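Long-range contacts in 2-oxoglutarate (2OG) and Fe(II)-dependent oxygenase superfamily protein (Arabidopsis thaliana, PDB 6KWA), which probably catalyses the irreversible, 2-oxoglutarate- and iron-dependent oxidation of the plant hormone indole-3-acetic acid to inactive 2-oxoindole-3-acetic acid: residues L178-N183 with T236-I241; I49-R54 with F149-Y154; V36-M41 with L203-A208. All blocks are in the same frame, centred on the assembly; numbering follows the deposited sequence.

Interaction 1 of 3, residues L178-N183 with T236-I241; sequences LQDDEN and TMRYSI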
loop_
_atom_site.group_PDB
_atom_site.type_symbol
_atom_site.label_atom_id
_atom_site.label_comp_id
_atom_site.label_asym_id
_atom_site.label_seq_id
_atom_site.Cartn_x
_atom_site.Cartn_y
_atom_site.Cartn_z
ATOM N N LEU A 178 3.522 -1.488 -0.429
ATOM C CA LEU A 178 4.148 -0.543 -1.346
ATOM C C LEU A 178 5.402 -1.152 -1.963
ATOM O O LEU A 178 6.339 -1.505 -1.249
ATOM C CB LEU A 178 4.501 0.777 -0.614
ATOM C CG LEU A 178 5.185 1.859 -1.480
ATOM C CD1 LEU A 178 4.163 2.550 -2.392
ATOM C CD2 LEU A 178 5.888 2.896 -0.635
ATOM N N GLN A 179 5.422 -1.250 -3.287
ATOM C CA GLN A 179 6.651 -1.542 -4.020
ATOM C C GLN A 179 7.227 -0.184 -4.402
ATOM O O GLN A 179 6.698 0.495 -5.279
ATOM C CB GLN A 179 6.387 -2.424 -5.260
ATOM C CG GLN A 179 7.643 -2.766 -6.089
ATOM C CD GLN A 179 7.337 -3.589 -7.339
ATOM O OE1 GLN A 179 6.376 -4.341 -7.373
ATOM N NE2 GLN A 179 8.137 -3.410 -8.384
ATOM N N ASP A 180 8.271 0.244 -3.705
ATOM C CA ASP A 180 8.743 1.609 -3.847
ATOM C C ASP A 180 9.831 1.605 -4.937
ATOM O O ASP A 180 10.213 0.553 -5.399
ATOM C CB ASP A 180 9.281 2.125 -2.517
ATOM C CG ASP A 180 9.391 3.634 -2.478
ATOM O OD1 ASP A 180 9.123 4.267 -3.511
ATOM O OD2 ASP A 180 9.788 4.190 -1.426
ATOM N N ASP A 181 10.302 2.768 -5.377
ATOM C CA ASP A 181 11.324 2.817 -6.426
ATOM C C ASP A 181 12.728 2.610 -5.829
ATOM O O ASP A 181 13.230 3.497 -5.126
ATOM C CB ASP A 181 11.254 4.148 -7.179
ATOM C CG ASP A 181 12.011 4.119 -8.502
ATOM O OD1 ASP A 181 12.857 3.212 -8.704
ATOM O OD2 ASP A 181 11.705 4.972 -9.370
ATOM N N GLU A 182 13.356 1.462 -6.103
ATOM C CA GLU A 182 14.665 1.121 -5.505
ATOM C C GLU A 182 15.742 2.173 -5.777
ATOM O O GLU A 182 16.707 2.297 -5.022
ATOM C CB GLU A 182 15.160 -0.254 -5.988
ATOM C CG GLU A 182 15.463 -0.380 -7.487
ATOM C CD GLU A 182 14.212 -0.514 -8.345
ATOM O OE1 GLU A 182 13.185 0.127 -8.014
ATOM O OE2 GLU A 182 14.242 -1.289 -9.335
ATOM N N ASN A 183 15.564 2.933 -6.852
ATOM C CA ASN A 183 16.570 3.886 -7.297
ATOM C C ASN A 183 16.429 5.292 -6.713
ATOM O O ASN A 183 17.317 6.128 -6.893
ATOM C CB ASN A 183 16.543 3.973 -8.826
ATOM C CG ASN A 183 16.842 2.638 -9.484
ATOM O OD1 ASN A 183 17.781 1.946 -9.088
ATOM N ND2 ASN A 183 16.028 2.254 -10.472
ATOM N N THR A 236 14.384 14.103 -9.845
ATOM C CA THR A 236 14.344 12.852 -10.579
ATOM C C THR A 236 12.909 12.338 -10.828
ATOM O O THR A 236 11.921 12.947 -10.380
ATOM C CB THR A 236 15.173 11.793 -9.830
ATOM O OG1 THR A 236 15.387 10.658 -10.677
ATOM C CG2 THR A 236 14.448 11.354 -8.576
ATOM N N MET A 237 12.810 11.220 -11.550
ATOM C CA MET A 237 11.543 10.537 -11.775
ATOM C C MET A 237 11.481 9.351 -10.839
ATOM O O MET A 237 12.474 8.664 -10.633
ATOM C CB MET A 237 11.395 10.070 -13.222
ATOM C CG MET A 237 11.174 11.183 -14.218
ATOM S SD MET A 237 9.491 11.818 -14.174
ATOM C CE MET A 237 9.509 12.863 -15.633
ATOM N N ARG A 238 10.323 9.136 -10.237
ATOM C CA ARG A 238 10.181 8.089 -9.240
ATOM C C ARG A 238 8.853 7.358 -9.507
ATOM O O ARG A 238 7.842 7.995 -9.817
ATOM C CB ARG A 238 10.272 8.721 -7.846
ATOM C CG ARG A 238 10.034 7.832 -6.654
ATOM C CD ARG A 238 10.291 8.645 -5.377
ATOM N NE ARG A 238 10.089 7.838 -4.175
ATOM C CZ ARG A 238 8.895 7.554 -3.669
ATOM N NH1 ARG A 238 7.807 7.999 -4.275
ATOM N NH2 ARG A 238 8.778 6.810 -2.575
ATOM N N TYR A 239 8.872 6.032 -9.477
ATOM C CA TYR A 239 7.678 5.239 -9.733
ATOM C C TYR A 239 7.408 4.323 -8.555
ATOM O O TYR A 239 8.325 3.703 -8.063
ATOM C CB TYR A 239 7.856 4.400 -10.990
ATOM C CG TYR A 239 8.086 5.218 -12.247
ATOM C CD1 TYR A 239 7.018 5.670 -13.013
ATOM C CD2 TYR A 239 9.375 5.549 -12.651
ATOM C CE1 TYR A 239 7.223 6.422 -14.141
ATOM C CE2 TYR A 239 9.598 6.297 -13.796
ATOM C CZ TYR A 239 8.522 6.731 -14.540
ATOM O OH TYR A 239 8.725 7.481 -15.676
ATOM N N SER A 240 6.168 4.232 -8.096
ATOM C CA SER A 240 5.837 3.320 -6.992
ATOM C C SER A 240 4.534 2.609 -7.301
ATOM O O SER A 240 3.679 3.118 -8.061
ATOM C CB SER A 240 5.766 4.049 -5.654
ATOM O OG SER A 240 4.574 4.794 -5.537
ATOM N N ILE A 241 4.411 1.398 -6.780
ATOM C CA ILE A 241 3.183 0.639 -6.929
ATOM C C ILE A 241 2.581 0.387 -5.556
ATOM O O ILE A 241 3.247 -0.234 -4.708
ATOM C CB ILE A 241 3.437 -0.711 -7.597
ATOM C CG1 ILE A 241 4.287 -0.527 -8.854
ATOM C CG2 ILE A 241 2.137 -1.396 -7.837
ATOM C CD1 ILE A 241 5.066 -1.798 -9.274
#
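Arg-238 reaches across to the carboxylate of Asp-180 from the neighbouring antiparallel strand. Its CG, anti to the backbone N (chi1 175°), passes CB of Asp-181 at 3.9 Å. The chain then runs extended to NE, chi4 (-79°) turns CZ aside, and NH2 ends 2.7 Å from Asp-180 OD1. That oxygen sits over a guanidinium face, and the two planar groups are 79° apart; the salt bridge is therefore one of charge alone, with no N-H aimed at the carboxylate. The same OD1 accepts the N-H of Asp-181 from above the carboxylate plane.

Asp-181 lies just past strand 175-179, where its side chain takes over the pairing from the backbone. Its OD2 takes the N-H of Tyr-239 at 3.0 Å, on the anti side, somewhat out of the carboxylate plane, while OD1 accepts from Asn-183 N in an Asx turn and forms a salt bridge with Lys-45. Two positions along the register, Gln-179 and Ile-241 make an antiparallel hydrogen-bonded pair: Gln-179 N to Ile-241 O is 2.8 Å and Ile-241 N to Gln-179 O is 2.9 Å. Their side chains lie side by side, CD1 of Ile-241 against the amide of Gln-179, whose OE1 and NE2 are hydrogen-bonded to Tyr-115 OH and Met-41 O, respectively. Leu-178 CD1 approaches Ser-240 OG, which is held by Asn-152 ND2.

The paired strands belong to the double-stranded beta-helix core of the 2-oxoglutarate oxygenases, and Arg-238 and Ser-240 both bind 2-oxoglutarate. With this cosubstrate absent from the model, the Asp-180 carboxylate over the guanidinium would be expected to offset part of the positive charge Arg-238 brings to the pocket.

Interaction 2 of 3, residues I49-R54 with F149-Y154; sequences IDLFQR and FRINKY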
loop_
_atom_site.group_PDB
_atom_site.type_symbol
_atom_site.label_atom_id
_atom_site.label_comp_id
_atom_site.label_asym_id
_atom_site.label_seq_id
_atom_site.Cartn_x
_atom_site.Cartn_y
_atom_site.Cartn_z
ATOM N N ILE A 49 6.064 2.234 -15.903
ATOM C CA ILE A 49 6.745 3.282 -16.621
ATOM C C ILE A 49 6.112 3.408 -18.005
ATOM O O ILE A 49 5.863 4.511 -18.490
ATOM C CB ILE A 49 8.244 3.004 -16.708
ATOM C CG1 ILE A 49 8.847 3.049 -15.302
ATOM C CG2 ILE A 49 8.922 4.006 -17.606
ATOM C CD1 ILE A 49 10.320 2.613 -15.228
ATOM N N ASP A 50 5.818 2.275 -18.628
ATOM C CA ASP A 50 5.224 2.297 -19.948
ATOM C C ASP A 50 3.763 2.789 -19.952
ATOM O O ASP A 50 3.355 3.523 -20.859
ATOM C CB ASP A 50 5.279 0.916 -20.591
ATOM C CG ASP A 50 5.105 0.989 -22.100
ATOM O OD1 ASP A 50 5.937 1.678 -22.731
ATOM O OD2 ASP A 50 4.139 0.416 -22.654
ATOM N N LEU A 51 2.955 2.355 -18.983
ATOM C CA LEU A 51 1.567 2.820 -18.954
ATOM C C LEU A 51 1.524 4.344 -18.816
ATOM O O LEU A 51 0.678 4.995 -19.433
ATOM C CB LEU A 51 0.769 2.148 -17.828
ATOM C CG LEU A 51 0.564 0.652 -18.052
ATOM C CD1 LEU A 51 -0.303 -0.004 -16.990
ATOM C CD2 LEU A 51 -0.031 0.401 -19.447
ATOM N N PHE A 52 2.460 4.923 -18.060
ATOM C CA PHE A 52 2.457 6.377 -17.868
ATOM C C PHE A 52 2.885 7.167 -19.111
ATOM O O PHE A 52 2.688 8.380 -19.178
ATOM C CB PHE A 52 3.359 6.768 -16.701
ATOM C CG PHE A 52 2.686 6.687 -15.360
ATOM C CD1 PHE A 52 1.576 7.485 -15.083
ATOM C CD2 PHE A 52 3.149 5.819 -14.380
ATOM C CE1 PHE A 52 0.941 7.429 -13.843
ATOM C CE2 PHE A 52 2.520 5.763 -13.134
ATOM C CZ PHE A 52 1.419 6.572 -12.867
ATOM N N GLN A 53 3.460 6.481 -20.090
ATOM C CA GLN A 53 3.819 7.128 -21.342
ATOM C C GLN A 53 2.703 7.015 -22.364
ATOM O O GLN A 53 2.843 7.483 -23.484
ATOM C CB GLN A 53 5.137 6.566 -21.860
ATOM C CG GLN A 53 6.277 7.308 -21.194
ATOM C CD GLN A 53 7.576 6.568 -21.197
ATOM O OE1 GLN A 53 7.699 5.502 -21.796
ATOM N NE2 GLN A 53 8.545 7.091 -20.456
ATOM N N ARG A 54 1.584 6.413 -21.968
ATOM C CA ARG A 54 0.428 6.321 -22.859
ATOM C C ARG A 54 -0.060 7.737 -23.167
ATOM O O ARG A 54 0.173 8.660 -22.373
ATOM C CB ARG A 54 -0.706 5.509 -22.224
ATOM C CG ARG A 54 -0.520 3.998 -22.241
ATOM C CD ARG A 54 -0.561 3.417 -23.645
ATOM N NE ARG A 54 -0.742 1.964 -23.627
ATOM C CZ ARG A 54 0.252 1.093 -23.471
ATOM N NH1 ARG A 54 1.495 1.521 -23.336
ATOM N NH2 ARG A 54 0.007 -0.215 -23.476
ATOM N N PHE A 149 -5.782 -0.925 -6.425
ATOM C CA PHE A 149 -4.474 -0.851 -7.030
ATOM C C PHE A 149 -4.198 0.603 -7.430
ATOM O O PHE A 149 -5.079 1.262 -7.976
ATOM C CB PHE A 149 -4.468 -1.808 -8.202
ATOM C CG PHE A 149 -3.170 -1.925 -8.913
ATOM C CD1 PHE A 149 -2.097 -2.587 -8.334
ATOM C CD2 PHE A 149 -3.055 -1.470 -10.222
ATOM C CE1 PHE A 149 -0.906 -2.740 -9.040
ATOM C CE2 PHE A 149 -1.877 -1.612 -10.932
ATOM C CZ PHE A 149 -0.793 -2.245 -10.338
ATOM N N ARG A 150 -3.002 1.115 -7.143
ATOM C CA ARG A 150 -2.662 2.458 -7.587
ATOM C C ARG A 150 -1.196 2.529 -7.966
ATOM O O ARG A 150 -0.327 2.133 -7.186
ATOM C CB ARG A 150 -2.962 3.496 -6.496
ATOM C CG ARG A 150 -3.011 4.939 -7.009
ATOM C CD ARG A 150 -3.986 5.822 -6.221
ATOM N NE ARG A 150 -4.138 7.156 -6.801
ATOM C CZ ARG A 150 -4.923 7.420 -7.851
ATOM N NH1 ARG A 150 -5.581 6.444 -8.445
ATOM N NH2 ARG A 150 -5.034 8.651 -8.335
ATOM N N ILE A 151 -0.903 3.064 -9.145
ATOM C CA ILE A 151 0.489 3.206 -9.549
ATOM C C ILE A 151 0.768 4.683 -9.667
ATOM O O ILE A 151 -0.076 5.472 -10.107
ATOM C CB ILE A 151 0.800 2.488 -10.861
ATOM C CG1 ILE A 151 -0.060 3.017 -12.007
ATOM C CG2 ILE A 151 0.573 0.987 -10.699
ATOM C CD1 ILE A 151 0.152 2.266 -13.325
ATOM N N ASN A 152 1.967 5.063 -9.269
ATOM C CA ASN A 152 2.269 6.450 -9.080
ATOM C C ASN A 152 3.511 6.846 -9.855
ATOM O O ASN A 152 4.436 6.046 -9.956
ATOM C CB ASN A 152 2.483 6.705 -7.584
ATOM C CG ASN A 152 1.371 6.089 -6.722
ATOM O OD1 ASN A 152 0.241 6.575 -6.715
ATOM N ND2 ASN A 152 1.691 5.007 -6.004
ATOM N N LYS A 153 3.518 8.072 -10.398
ATOM C CA LYS A 153 4.695 8.672 -11.047
ATOM C C LYS A 153 5.008 10.001 -10.379
ATOM O O LYS A 153 4.189 10.933 -10.428
ATOM C CB LYS A 153 4.463 8.888 -12.543
ATOM C CG LYS A 153 5.595 9.623 -13.272
ATOM C CD LYS A 153 5.496 9.471 -14.798
ATOM C CE LYS A 153 6.187 10.588 -15.555
ATOM N NZ LYS A 153 6.335 10.186 -16.995
ATOM N N TYR A 154 6.156 10.092 -9.717
ATOM C CA TYR A 154 6.538 11.356 -9.072
ATOM C C TYR A 154 7.521 12.080 -9.963
ATOM O O TYR A 154 8.513 11.475 -10.401
ATOM C CB TYR A 154 7.165 11.135 -7.674
ATOM C CG TYR A 154 6.211 10.466 -6.769
ATOM C CD1 TYR A 154 5.346 11.219 -5.997
ATOM C CD2 TYR A 154 6.114 9.079 -6.735
ATOM C CE1 TYR A 154 4.426 10.613 -5.198
ATOM C CE2 TYR A 154 5.186 8.459 -5.942
ATOM C CZ TYR A 154 4.358 9.225 -5.180
ATOM O OH TYR A 154 3.459 8.562 -4.406
HETATM O O HOH W 1 3.405 10.841 -17.719
#
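The ring of Phe-52 is overlapped by the aliphatic chain of Lys-153, whose CB sits almost centrally over one face. CB is 3.7 Å from the ring centroid and 8° off the normal, a well-formed CH-pi contact. The two side chains slide past each other in opposite directions, so that CD of Lys-153 comes near CB and CG of Phe-52. With CG anti to the backbone N (chi1 175°) and the rest of the chain extended, the lysine carries its ammonium beyond the ring. There NZ donates to a water, 3.1 Å away, that in turn donates to Phe-52 O at 2.9 Å; Lys-59 NZ is a further partner of this carbonyl.

The far end of the ring meets the strand backbone. CZ lies 3.3 Å from Ile-151 O, which approaches at the ring edge, and Ile-151 C and Asn-152 N lie at that edge, in the ring plane. CE2 also packs on Ile-151 CG1 at 3.9 Å. Nearby, CD1 of Leu-51 meets CD1 of Ile-151 at 4.3 Å, adding a looser apolar touch. An alanine in place of Phe-52 would probably open a gap beside the strand and leave CB of Lys-153 without the ring face it lies over.

The contact sets the C-terminal end of helix 38-51, with the type I turn from Leu-51 to Arg-54, against strand 147-155 of the core sheet. Asn-152, whose CB is directed away from the helix segment, binds 2-oxoglutarate, and its amide is held by Tyr-81 and Ser-240. The join is thus mainly apolar, directly bridged by CH-pi and van der Waals contacts, with a single water joining Lys-153 NZ to the Phe-52 carbonyl.

Interaction 3 of 3, residues V36-M41 with L203-A208; sequences VSLSLM and LPNTLA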
loop_
_atom_site.group_PDB
_atom_site.type_symbol
_atom_site.label_atom_id
_atom_site.label_comp_id
_atom_site.label_asym_id
_atom_site.label_seq_id
_atom_site.Cartn_x
_atom_site.Cartn_y
_atom_site.Cartn_z
ATOM N N VAL A 36 6.724 -13.071 -3.337
ATOM C CA VAL A 36 6.369 -12.514 -4.644
ATOM C C VAL A 36 7.540 -12.557 -5.616
ATOM O O VAL A 36 8.655 -12.149 -5.257
ATOM C CB VAL A 36 5.888 -11.053 -4.528
ATOM C CG1 VAL A 36 5.419 -10.550 -5.881
ATOM C CG2 VAL A 36 4.754 -10.954 -3.501
ATOM N N SER A 37 7.304 -13.080 -6.816
ATOM C CA SER A 37 8.364 -13.198 -7.829
ATOM C C SER A 37 9.077 -11.863 -8.072
ATOM O O SER A 37 8.440 -10.855 -8.373
ATOM C CB SER A 37 7.779 -13.707 -9.146
ATOM O OG SER A 37 8.621 -13.337 -10.230
ATOM N N LEU A 38 10.406 -11.876 -7.994
ATOM C CA LEU A 38 11.186 -10.667 -8.166
ATOM C C LEU A 38 11.083 -10.173 -9.611
ATOM O O LEU A 38 10.944 -8.978 -9.861
ATOM C CB LEU A 38 12.644 -10.937 -7.799
ATOM C CG LEU A 38 13.089 -10.903 -6.334
ATOM C CD1 LEU A 38 12.296 -11.879 -5.516
ATOM C CD2 LEU A 38 14.551 -11.321 -6.264
ATOM N N SER A 39 11.085 -11.109 -10.552
ATOM C CA SER A 39 10.974 -10.774 -11.960
ATOM C C SER A 39 9.602 -10.186 -12.265
ATOM O O SER A 39 9.489 -9.239 -13.046
ATOM C CB SER A 39 11.231 -12.024 -12.826
ATOM O OG SER A 39 12.607 -12.379 -12.785
ATOM N N LEU A 40 8.565 -10.739 -11.640
ATOM C CA LEU A 40 7.212 -10.208 -11.795
ATOM C C LEU A 40 7.129 -8.763 -11.277
ATOM O O LEU A 40 6.478 -7.904 -11.877
ATOM C CB LEU A 40 6.204 -11.078 -11.051
ATOM C CG LEU A 40 4.769 -10.548 -11.051
ATOM C CD1 LEU A 40 4.272 -10.320 -12.475
ATOM C CD2 LEU A 40 3.848 -11.460 -10.257
ATOM N N MET A 41 7.795 -8.498 -10.162
ATOM C CA MET A 41 7.823 -7.155 -9.614
ATOM C C MET A 41 8.550 -6.214 -10.574
ATOM O O MET A 41 8.096 -5.097 -10.824
ATOM C CB MET A 41 8.514 -7.161 -8.250
ATOM C CG MET A 41 7.646 -7.764 -7.134
ATOM S SD MET A 41 8.539 -7.902 -5.576
ATOM C CE MET A 41 9.185 -6.252 -5.294
ATOM N N LEU A 203 14.753 -0.776 0.103
ATOM C CA LEU A 203 15.730 -1.865 0.045
ATOM C C LEU A 203 15.320 -2.878 -1.042
ATOM O O LEU A 203 14.183 -3.376 -1.048
ATOM C CB LEU A 203 15.853 -2.511 1.418
ATOM C CG LEU A 203 16.397 -1.517 2.458
ATOM C CD1 LEU A 203 16.621 -2.166 3.820
ATOM C CD2 LEU A 203 17.660 -0.790 1.999
ATOM N N PRO A 204 16.233 -3.184 -1.982
ATOM C CA PRO A 204 15.812 -3.980 -3.161
ATOM C C PRO A 204 15.183 -5.348 -2.829
ATOM O O PRO A 204 15.505 -5.974 -1.818
ATOM C CB PRO A 204 17.122 -4.170 -3.930
ATOM C CG PRO A 204 17.990 -3.003 -3.503
ATOM C CD PRO A 204 17.630 -2.717 -2.076
ATOM N N ASN A 205 14.309 -5.807 -3.723
ATOM C CA ASN A 205 13.409 -6.951 -3.496
ATOM C C ASN A 205 12.667 -6.999 -2.161
ATOM O O ASN A 205 12.311 -8.084 -1.689
ATOM C CB ASN A 205 14.176 -8.276 -3.602
ATOM C CG ASN A 205 15.167 -8.303 -4.735
ATOM O OD1 ASN A 205 14.892 -7.826 -5.842
ATOM N ND2 ASN A 205 16.325 -8.893 -4.476
ATOM N N THR A 206 12.284 -5.854 -1.618
ATOM C CA THR A 206 11.534 -5.881 -0.367
ATOM C C THR A 206 10.290 -5.074 -0.652
ATOM O O THR A 206 10.240 -4.329 -1.648
ATOM C CB THR A 206 12.307 -5.251 0.815
ATOM O OG1 THR A 206 12.454 -3.837 0.610
ATOM C CG2 THR A 206 13.674 -5.902 0.963
ATOM N N LEU A 207 9.284 -5.243 0.192
ATOM C CA LEU A 207 8.053 -4.460 0.106
ATOM C C LEU A 207 7.849 -3.714 1.442
ATOM O O LEU A 207 8.255 -4.208 2.491
ATOM C CB LEU A 207 6.863 -5.372 -0.222
ATOM C CG LEU A 207 6.943 -6.078 -1.579
ATOM C CD1 LEU A 207 5.997 -7.243 -1.682
ATOM C CD2 LEU A 207 6.676 -5.095 -2.724
ATOM N N ALA A 208 7.246 -2.525 1.397
ATOM C CA ALA A 208 6.958 -1.748 2.594
ATOM C C ALA A 208 5.486 -1.920 2.963
ATOM O O ALA A 208 4.598 -1.739 2.128
ATOM C CB ALA A 208 7.286 -0.285 2.358
#
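Asn-205 leads the approach to Leu-38, its amide group lying against one branch of the leucine. The asparagine sits in the tight bend that follows Leu-203 and Pro-204, with backbone angles of 46° and 34° in the left-handed helical region. CD2 of Leu-38 is 3.4 Å from CG of Asn-205 and about equally distant from OD1 and ND2, so the methyl bears on the middle of the amide and not on one end of it. CG of Leu-38 adds a contact with OD1 at 3.6 Å. The two side chains cross at about a right angle. CG of the leucine is anti to its carbonyl carbon, which places CG against the Asn-205 amide. The carbonyl of Asn-205 is hydrogen-bonded to NE2 of His-34, which also accepts from Val-36 N through ND1, tying the loop before the helix to this bend.

The helix concerned, 38-51, lies against the core sheet of the dioxygenase fold, on whose strand 207-211 the second segment ends; strands 28-32 and 175-179 flank that strand. Ser-37 stands at the N-cap, and its OG accepts from Leu-40 N at 3.0 Å, a capping bond at the start of the helix.

Thr-206 comes next, its carbonyl O lying 4.3 Å from CE of Met-41. A purely apolar contact falls to Leu-207, the first strand residue, whose CB is directed toward segment 36-41. Its CD2 meets CE of Met-41 at 3.8 Å, the methionine chain being bent at chi3 (53°) so that its methyl turns to the leucine. On the other branch CD1 touches CG2 of Val-36 at 4.3 Å, and Ile-119 and Leu-122 of helix 106-133 pack against the same leucine.

How the interactions relate
From the N terminus, helix 38-51 supplies the first partners. Residues 36-41, the start of the helix and the two residues before it, pair with 203-208, so interaction 3 closes the longest loop; residues 49-54, at the other end, meet 149-154 in interaction 2, which lies within that loop. Residues 178-183 then open interaction 1 before 203-208 is reached, and it closes only at 236-241, so interactions 1 and 3 cross, whereas 2 and 1 follow in series. Strands 207-211, 175-179, 237-245 and 147-155 are successive neighbours in one sheet: interaction 1 joins the middle two, and interactions 2 and 3 fasten opposite ends of the helix to the outer two of these four.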